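Local coordinates for sialidase domain-containing protein (PDB 5HX0) that is of unknown function but carries a BNR-repeat, sialidase-like beta-propeller domain, consistent with a role in binding or processing glycans, at residues I116-C128 against I137-P149. Residues are numbered along the deposited sequence; the frame is centred on the assembly and turned at random.
Sequences IYSHPFGGSQDPC and ILCASYGWAFLRP. With ACT (acetate ion), chain D.
G123 and W144 exchange two backbone hydrogen bonds, N to O both ways at 3.0 Å, and C128 and A140 form a second antiparallel hydrogen-bonded pair. The register slips by one residue between them, so the hairpin is interrupted around D126, whose phi is positive. Two bonds span the break: Q125 N reaches Y142 O at 2.8 Å, though bent at the hydrogen (131°), and S141 OG donates to a lone pair of Q125 O at 2.7 Å. With chi1 at -178°, OG lies opposite the backbone N of S141 and points to Q125 O, so a side-chain bond serves where the strand pairing lapses.

Among side chains, Q125 CB lies over one face of the Y142 ring, 3.7 Å from its centroid and 21° off the normal, a CH-pi contact. The bend at chi2 then carries the amide to the edge of W144, Q125 CD 3.6 Å from W144 CD1, with the two planes nearly perpendicular. Q125 NE2 donates to an acetate oxygen, while R76 holds OE1. D126 OD2 lies 3.0 Å from Y142 OH, beside the same acetate. Apolar packing adds P127 CB against C139 SG.

Beyond the G123-W144 pair, a water donates to F121 O and accepts from F146 N. The hairpin 123-131/137-145 begins one blade of the propeller; strand 165-175 continues its sheet beyond 137-145, and strand 97-103 of the preceding sheet packs on S124 and S141.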
ATOM      1  N   ILE A 116       2.727   0.291   8.180  1.00 10.45           N
ATOM      2  CA  ILE A 116       3.392  -0.963   8.517  1.00  8.38           C
ATOM      3  C   ILE A 116       3.474  -1.869   7.296  1.00 13.09           C
ATOM      4  O   ILE A 116       4.535  -2.407   6.974  1.00 10.96           O
ATOM      5  CB  ILE A 116       2.671  -1.679   9.683  1.00  8.83           C
ATOM      6  CG1 ILE A 116       2.805  -0.885  10.984  1.00 12.10           C
ATOM      7  CG2 ILE A 116       3.250  -3.104   9.862  1.00 10.96           C
ATOM      8  CD1 ILE A 116       1.892  -1.427  12.135  1.00 11.65           C
ATOM      9  N   TYR A 117       2.369  -2.027   6.574  1.00  9.15           N
ATOM     10  CA  TYR A 117       2.380  -2.973   5.467  1.00 10.67           C
ATOM     11  C   TYR A 117       1.224  -2.752   4.508  1.00 13.02           C
ATOM     12  O   TYR A 117       0.077  -2.576   4.935  1.00 11.22           O
ATOM     13  CB  TYR A 117       2.313  -4.395   5.998  1.00 10.93           C
ATOM     14  CG  TYR A 117       2.471  -5.457   4.925  1.00 13.24           C
ATOM     15  CD1 TYR A 117       3.669  -5.604   4.232  1.00 14.59           C
ATOM     16  CD2 TYR A 117       1.431  -6.340   4.646  1.00 11.67           C
ATOM     17  CE1 TYR A 117       3.816  -6.593   3.258  1.00 15.21           C
ATOM     18  CE2 TYR A 117       1.565  -7.336   3.684  1.00 10.68           C
ATOM     19  CZ  TYR A 117       2.764  -7.451   2.992  1.00 15.51           C
ATOM     20  OH  TYR A 117       2.890  -8.432   2.037  1.00 14.23           O
ATOM     21  N   SER A 118       1.534  -2.785   3.214  0.50 10.08           N
ATOM     22  CA  SER A 118       0.538  -2.878   2.152  0.50  9.84           C
ATOM     23  C   SER A 118       0.835  -4.131   1.341  0.50 10.47           C
ATOM     24  O   SER A 118       1.916  -4.255   0.749  0.50 11.35           O
ATOM     25  CB  SER A 118       0.555  -1.640   1.258  0.50  9.34           C
ATOM     26  OG  SER A 118       1.882  -1.274   0.918  0.50  7.42           O
ATOM     27  N   HIS A 119      -0.100  -5.052   1.324  1.00 10.27           N
ATOM     28  CA  HIS A 119       0.145  -6.341   0.672  1.00 10.40           C
ATOM     29  C   HIS A 119       0.126  -6.157  -0.848  1.00 10.11           C
ATOM     30  O   HIS A 119      -0.767  -5.494  -1.375  1.00 13.26           O
ATOM     31  CB  HIS A 119      -0.930  -7.332   1.120  1.00 12.35           C
ATOM     32  CG  HIS A 119      -0.604  -8.774   0.876  1.00 15.65           C
ATOM     33  ND1 HIS A 119       0.644  -9.321   1.114  1.00 13.03           N
ATOM     34  CD2 HIS A 119      -1.386  -9.792   0.445  1.00 16.00           C
ATOM     35  CE1 HIS A 119       0.604 -10.616   0.849  1.00 18.40           C
ATOM     36  NE2 HIS A 119      -0.616 -10.925   0.442  1.00 14.98           N
ATOM     37  N   PRO A 120       1.098  -6.699  -1.581  1.00 12.77           N
ATOM     38  CA  PRO A 120       1.078  -6.533  -3.050  1.00 14.30           C
ATOM     39  C   PRO A 120      -0.130  -7.166  -3.721  1.00 15.06           C
ATOM     40  O   PRO A 120      -0.472  -6.781  -4.849  1.00 15.65           O
ATOM     41  CB  PRO A 120       2.390  -7.210  -3.491  1.00 13.04           C
ATOM     42  CG  PRO A 120       3.305  -7.030  -2.284  1.00 16.13           C
ATOM     43  CD  PRO A 120       2.353  -7.307  -1.113  1.00 11.47           C
ATOM     44  N   PHE A 121      -0.798  -8.122  -3.075  1.00 13.01           N
ATOM     45  CA  PHE A 121      -1.841  -8.894  -3.742  1.00 11.56           C
ATOM     46  C   PHE A 121      -3.240  -8.604  -3.233  1.00 12.54           C
ATOM     47  O   PHE A 121      -4.177  -9.274  -3.669  1.00 12.70           O
ATOM     48  CB  PHE A 121      -1.542 -10.397  -3.632  1.00 12.44           C
ATOM     49  CG  PHE A 121      -0.191 -10.748  -4.164  1.00 18.28           C
ATOM     50  CD1 PHE A 121       0.028 -10.779  -5.523  1.00 18.16           C
ATOM     51  CD2 PHE A 121       0.877 -10.946  -3.302  1.00 18.89           C
ATOM     52  CE1 PHE A 121       1.282 -11.048  -6.029  1.00 23.44           C
ATOM     53  CE2 PHE A 121       2.132 -11.220  -3.799  1.00 24.57           C
ATOM     54  CZ  PHE A 121       2.330 -11.265  -5.173  1.00 17.74           C
ATOM     55  N   GLY A 122      -3.420  -7.631  -2.343  1.00 11.05           N
ATOM     56  CA  GLY A 122      -4.769  -7.240  -1.960  1.00  9.17           C
ATOM     57  C   GLY A 122      -4.797  -6.487  -0.637  1.00 10.90           C
ATOM     58  O   GLY A 122      -3.792  -5.912  -0.209  1.00 10.77           O
ATOM     59  N   GLY A 123      -5.988  -6.512  -0.004  1.00 10.51           N
ATOM     60  CA  GLY A 123      -6.224  -5.779   1.235  1.00 10.63           C
ATOM     61  C   GLY A 123      -5.863  -6.600   2.464  1.00 11.52           C
ATOM     62  O   GLY A 123      -5.982  -7.832   2.472  1.00 13.87           O
ATOM     63  N   SER A 124      -5.383  -5.908   3.505  1.00 11.97           N
ATOM     64  CA  SER A 124      -4.898  -6.557   4.721  1.00 11.43           C
ATOM     65  C   SER A 124      -5.806  -6.257   5.910  1.00 11.85           C
ATOM     66  O   SER A 124      -6.429  -5.194   5.981  1.00 10.10           O
ATOM     67  CB  SER A 124      -3.473  -6.106   5.021  1.00 13.49           C
ATOM     68  OG  SER A 124      -2.622  -6.473   3.952  1.00 12.52           O
ATOM     69  N   GLN A 125      -5.859  -7.184   6.866  1.00  9.42           N
ATOM     70  CA  GLN A 125      -6.829  -7.110   7.960  1.00  9.53           C
ATOM     71  C   GLN A 125      -6.156  -7.080   9.329  1.00 13.18           C
ATOM     72  O   GLN A 125      -4.995  -7.466   9.480  1.00 13.16           O
ATOM     73  CB  GLN A 125      -7.752  -8.326   7.935  1.00 12.91           C
ATOM     74  CG  GLN A 125      -8.463  -8.514   6.595  1.00 11.62           C
ATOM     75  CD  GLN A 125      -9.392  -7.367   6.315  1.00 13.39           C
ATOM     76  OE1 GLN A 125      -9.150  -6.564   5.420  1.00 15.24           O
ATOM     77  NE2 GLN A 125     -10.464  -7.266   7.099  1.00 15.17           N
ATOM     78  N   ASP A 126      -6.936  -6.662  10.331  1.00 10.54           N
ATOM     79  CA  ASP A 126      -6.701  -6.929  11.752  1.00 12.11           C
ATOM     80  C   ASP A 126      -5.234  -7.148  12.138  1.00 10.79           C
ATOM     81  O   ASP A 126      -4.848  -8.276  12.471  1.00 14.56           O
ATOM     82  CB  ASP A 126      -7.485  -8.172  12.187  1.00 11.95           C
ATOM     83  CG  ASP A 126      -8.972  -8.082  11.867  1.00 19.55           C
ATOM     84  OD1 ASP A 126      -9.352  -7.359  10.928  1.00 13.55           O
ATOM     85  OD2 ASP A 126      -9.772  -8.757  12.560  1.00 25.50           O
ATOM     86  N   PRO A 127      -4.387  -6.125  12.117  1.00  9.43           N
ATOM     87  CA  PRO A 127      -2.993  -6.337  12.544  1.00  8.18           C
ATOM     88  C   PRO A 127      -2.949  -6.689  14.021  1.00 12.23           C
ATOM     89  O   PRO A 127      -3.485  -5.965  14.860  1.00 13.26           O
ATOM     90  CB  PRO A 127      -2.324  -4.981  12.280  1.00  9.04           C
ATOM     91  CG  PRO A 127      -3.511  -3.969  12.449  1.00  8.10           C
ATOM     92  CD  PRO A 127      -4.730  -4.697  11.931  1.00 10.14           C
ATOM     93  N   CYS A 128      -2.286  -7.792  14.345  1.00 10.99           N
ATOM     94  CA  CYS A 128      -2.164  -8.237  15.725  1.00 11.56           C
ATOM     95  C   CYS A 128      -0.692  -8.215  16.128  1.00 11.05           C
ATOM     96  O   CYS A 128       0.084  -9.055  15.678  1.00 12.26           O
ATOM     97  CB  CYS A 128      -2.778  -9.637  15.862  1.00 14.94           C
ATOM     98  SG  CYS A 128      -4.579  -9.504  15.766  1.00 12.84           S
ATOM     99  N   ILE A 137       9.197  -7.576  17.460  1.00 10.61           N
ATOM    100  CA  ILE A 137       7.759  -7.359  17.288  1.00 11.10           C
ATOM    101  C   ILE A 137       7.267  -8.199  16.125  1.00 11.41           C
ATOM    102  O   ILE A 137       7.846  -8.152  15.034  1.00 14.91           O
ATOM    103  CB  ILE A 137       7.415  -5.876  17.062  1.00 10.51           C
ATOM    104  CG1 ILE A 137       7.901  -5.020  18.238  1.00 10.87           C
ATOM    105  CG2 ILE A 137       5.881  -5.698  16.850  1.00 10.60           C
ATOM    106  CD1 ILE A 137       7.931  -3.513  17.919  1.00 13.17           C
ATOM    107  N   LEU A 138       6.212  -8.975  16.370  1.00 12.07           N
ATOM    108  CA  LEU A 138       5.493  -9.702  15.332  1.00 11.08           C
ATOM    109  C   LEU A 138       4.195  -8.965  15.044  1.00 14.65           C
ATOM    110  O   LEU A 138       3.549  -8.471  15.969  1.00 11.44           O
ATOM    111  CB  LEU A 138       5.165 -11.123  15.773  1.00 15.32           C
ATOM    112  CG  LEU A 138       6.315 -12.018  16.244  1.00 18.08           C
ATOM    113  CD1 LEU A 138       5.769 -13.369  16.686  1.00 23.64           C
ATOM    114  CD2 LEU A 138       7.278 -12.204  15.105  1.00 20.12           C
ATOM    115  N   CYS A 139       3.809  -8.904  13.766  1.00 11.09           N
ATOM    116  CA  CYS A 139       2.537  -8.293  13.372  1.00  9.37           C
ATOM    117  C   CYS A 139       1.808  -9.284  12.468  1.00 13.09           C
ATOM    118  O   CYS A 139       2.112  -9.385  11.277  1.00 13.62           O
ATOM    119  CB  CYS A 139       2.750  -6.943  12.676  1.00 10.57           C
ATOM    120  SG  CYS A 139       1.192  -6.142  12.216  1.00 14.26           S
ATOM    121  N   ALA A 140       0.850 -10.012  13.035  1.00 11.83           N
ATOM    122  CA  ALA A 140       0.071 -10.976  12.270  1.00 11.76           C
ATOM    123  C   ALA A 140      -1.048 -10.269  11.517  1.00 15.70           C
ATOM    124  O   ALA A 140      -1.605  -9.260  11.976  1.00 10.78           O
ATOM    125  CB  ALA A 140      -0.517 -12.045  13.193  1.00 12.95           C
ATOM    126  N   SER A 141      -1.363 -10.792  10.338  1.00  9.73           N
ATOM    127  CA  SER A 141      -2.455 -10.223   9.549  1.00  9.71           C
ATOM    128  C   SER A 141      -3.052 -11.338   8.694  1.00  9.93           C
ATOM    129  O   SER A 141      -2.667 -12.510   8.812  1.00 11.14           O
ATOM    130  CB  SER A 141      -1.938  -9.043   8.709  1.00 12.49           C
ATOM    131  OG  SER A 141      -2.988  -8.444   7.964  1.00 14.52           O
ATOM    132  N   TYR A 142      -3.981 -10.964   7.818  1.00 10.86           N
ATOM    133  CA  TYR A 142      -4.522 -11.854   6.797  1.00 12.33           C
ATOM    134  C   TYR A 142      -5.159 -10.978   5.729  1.00 13.60           C
ATOM    135  O   TYR A 142      -5.345  -9.778   5.930  1.00 11.56           O
ATOM    136  CB  TYR A 142      -5.516 -12.871   7.369  1.00  9.71           C
ATOM    137  CG  TYR A 142      -6.642 -12.317   8.240  1.00 11.84           C
ATOM    138  CD1 TYR A 142      -7.869 -11.992   7.677  1.00 12.55           C
ATOM    139  CD2 TYR A 142      -6.492 -12.184   9.626  1.00  9.84           C
ATOM    140  CE1 TYR A 142      -8.921 -11.532   8.451  1.00 13.97           C
ATOM    141  CE2 TYR A 142      -7.552 -11.706  10.417  1.00 14.02           C
ATOM    142  CZ  TYR A 142      -8.757 -11.381   9.806  1.00 19.88           C
ATOM    143  OH  TYR A 142      -9.829 -10.908  10.536  1.00 26.18           O
ATOM    144  N   GLY A 143      -5.451 -11.576   4.564  1.00 10.41           N
ATOM    145  CA  GLY A 143      -5.726 -10.786   3.378  1.00 10.23           C
ATOM    146  C   GLY A 143      -6.907 -11.255   2.546  1.00 15.34           C
ATOM    147  O   GLY A 143      -7.390 -12.397   2.662  1.00 12.26           O
ATOM    148  N   TRP A 144      -7.331 -10.344   1.652  1.00 11.60           N
ATOM    149  CA  TRP A 144      -8.418 -10.536   0.696  1.00 14.05           C
ATOM    150  C   TRP A 144      -7.946 -10.114  -0.684  1.00 17.46           C
ATOM    151  O   TRP A 144      -7.425  -9.004  -0.843  1.00 15.48           O
ATOM    152  CB  TRP A 144      -9.644  -9.681   1.065  1.00 12.87           C
ATOM    153  CG  TRP A 144     -10.327 -10.125   2.305  1.00 19.80           C
ATOM    154  CD1 TRP A 144     -10.200  -9.587   3.558  1.00 15.64           C
ATOM    155  CD2 TRP A 144     -11.255 -11.216   2.418  1.00 15.03           C
ATOM    156  NE1 TRP A 144     -11.002 -10.285   4.446  1.00 17.62           N
ATOM    157  CE2 TRP A 144     -11.655 -11.285   3.767  1.00 18.50           C
ATOM    158  CE3 TRP A 144     -11.777 -12.142   1.507  1.00 14.13           C
ATOM    159  CZ2 TRP A 144     -12.572 -12.240   4.229  1.00 16.55           C
ATOM    160  CZ3 TRP A 144     -12.682 -13.085   1.958  1.00 14.00           C
ATOM    161  CH2 TRP A 144     -13.071 -13.131   3.308  1.00 17.36           C
ATOM    162  N   ALA A 145      -8.171 -10.959  -1.687  1.00 11.75           N
ATOM    163  CA  ALA A 145      -7.815 -10.603  -3.053  1.00 14.38           C
ATOM    164  C   ALA A 145      -9.069 -10.278  -3.855  1.00 15.12           C
ATOM    165  O   ALA A 145     -10.174 -10.716  -3.527  1.00 15.78           O
ATOM    166  CB  ALA A 145      -7.016 -11.742  -3.717  1.00 14.68           C
ATOM    167  N   PHE A 146      -8.898  -9.500  -4.924  1.00 13.29           N
ATOM    168  CA  PHE A 146     -10.037  -9.037  -5.711  1.00 14.05           C
ATOM    169  C   PHE A 146      -9.810  -9.467  -7.149  1.00 14.79           C
ATOM    170  O   PHE A 146      -8.955  -8.914  -7.838  1.00 17.48           O
ATOM    171  CB  PHE A 146     -10.219  -7.523  -5.562  1.00 14.41           C
ATOM    172  CG  PHE A 146     -10.591  -7.130  -4.147  1.00 18.20           C
ATOM    173  CD1 PHE A 146      -9.626  -7.090  -3.152  1.00 15.88           C
ATOM    174  CD2 PHE A 146     -11.911  -6.894  -3.806  1.00 19.63           C
ATOM    175  CE1 PHE A 146      -9.976  -6.786  -1.815  1.00 17.53           C
ATOM    176  CE2 PHE A 146     -12.267  -6.575  -2.492  1.00 19.95           C
ATOM    177  CZ  PHE A 146     -11.286  -6.520  -1.495  1.00 16.98           C
ATOM    178  N   LEU A 147     -10.575 -10.453  -7.592  1.00 14.53           N
ATOM    179  CA  LEU A 147     -10.315 -11.116  -8.857  1.00 19.06           C
ATOM    180  C   LEU A 147     -11.327 -10.687  -9.903  1.00 18.68           C
ATOM    181  O   LEU A 147     -12.446 -10.273  -9.588  1.00 18.76           O
ATOM    182  CB  LEU A 147     -10.361 -12.638  -8.697  1.00 17.46           C
ATOM    183  CG  LEU A 147      -9.067 -13.333  -8.273  1.00 21.56           C
ATOM    184  CD1 LEU A 147      -8.588 -12.825  -6.930  1.00 17.61           C
ATOM    185  CD2 LEU A 147      -9.297 -14.854  -8.222  1.00 26.19           C
ATOM    186  N   ARG A 148     -10.912 -10.807 -11.157  1.00 18.71           N
ATOM    187  CA  ARG A 148     -11.754 -10.543 -12.313  1.00 22.73           C
ATOM    188  C   ARG A 148     -12.459 -11.823 -12.722  1.00 22.49           C
ATOM    189  O   ARG A 148     -12.103 -12.910 -12.254  1.00 20.00           O
ATOM    190  CB  ARG A 148     -10.896  -9.969 -13.436  1.00 21.43           C
ATOM    191  CG  ARG A 148     -10.424  -8.571 -13.097  1.00 22.76           C
ATOM    192  CD  ARG A 148      -9.360  -8.043 -14.059  1.00 22.88           C
ATOM    193  NE  ARG A 148      -8.861  -6.765 -13.563  1.00 23.01           N
ATOM    194  CZ  ARG A 148      -7.655  -6.261 -13.826  1.00 28.34           C
ATOM    195  NH1 ARG A 148      -6.783  -6.926 -14.591  1.00 17.84           N
ATOM    196  NH2 ARG A 148      -7.317  -5.093 -13.306  1.00 27.61           N
ATOM    197  N   PRO A 149     -13.490 -11.733 -13.583  1.00 26.15           N
ATOM    198  CA  PRO A 149     -14.324 -12.923 -13.838  1.00 21.77           C
ATOM    199  C   PRO A 149     -13.557 -14.134 -14.332  1.00 25.49           C
ATOM    200  O   PRO A 149     -13.875 -15.255 -13.913  1.00 30.86           O
ATOM    201  CB  PRO A 149     -15.327 -12.424 -14.890  1.00 27.95           C
ATOM    202  CG  PRO A 149     -15.469 -10.983 -14.611  1.00 27.62           C
ATOM    203  CD  PRO A 149     -14.081 -10.522 -14.190  1.00 23.79           C
TER
HETATM  204  C   ACT D 402     -12.621  -8.656  10.299  1.00 42.45           C
HETATM  205  O   ACT D 402     -11.599  -8.686   9.561  1.00 42.56           O
HETATM  206  OXT ACT D 402     -12.433  -8.560  11.550  1.00 24.84           O
HETATM  207  CH3 ACT D 402     -13.995  -8.744   9.702  1.00 45.34           C
HETATM  208  O   HOH W   1      -6.262  -8.428  -5.203  1.00 15.12           O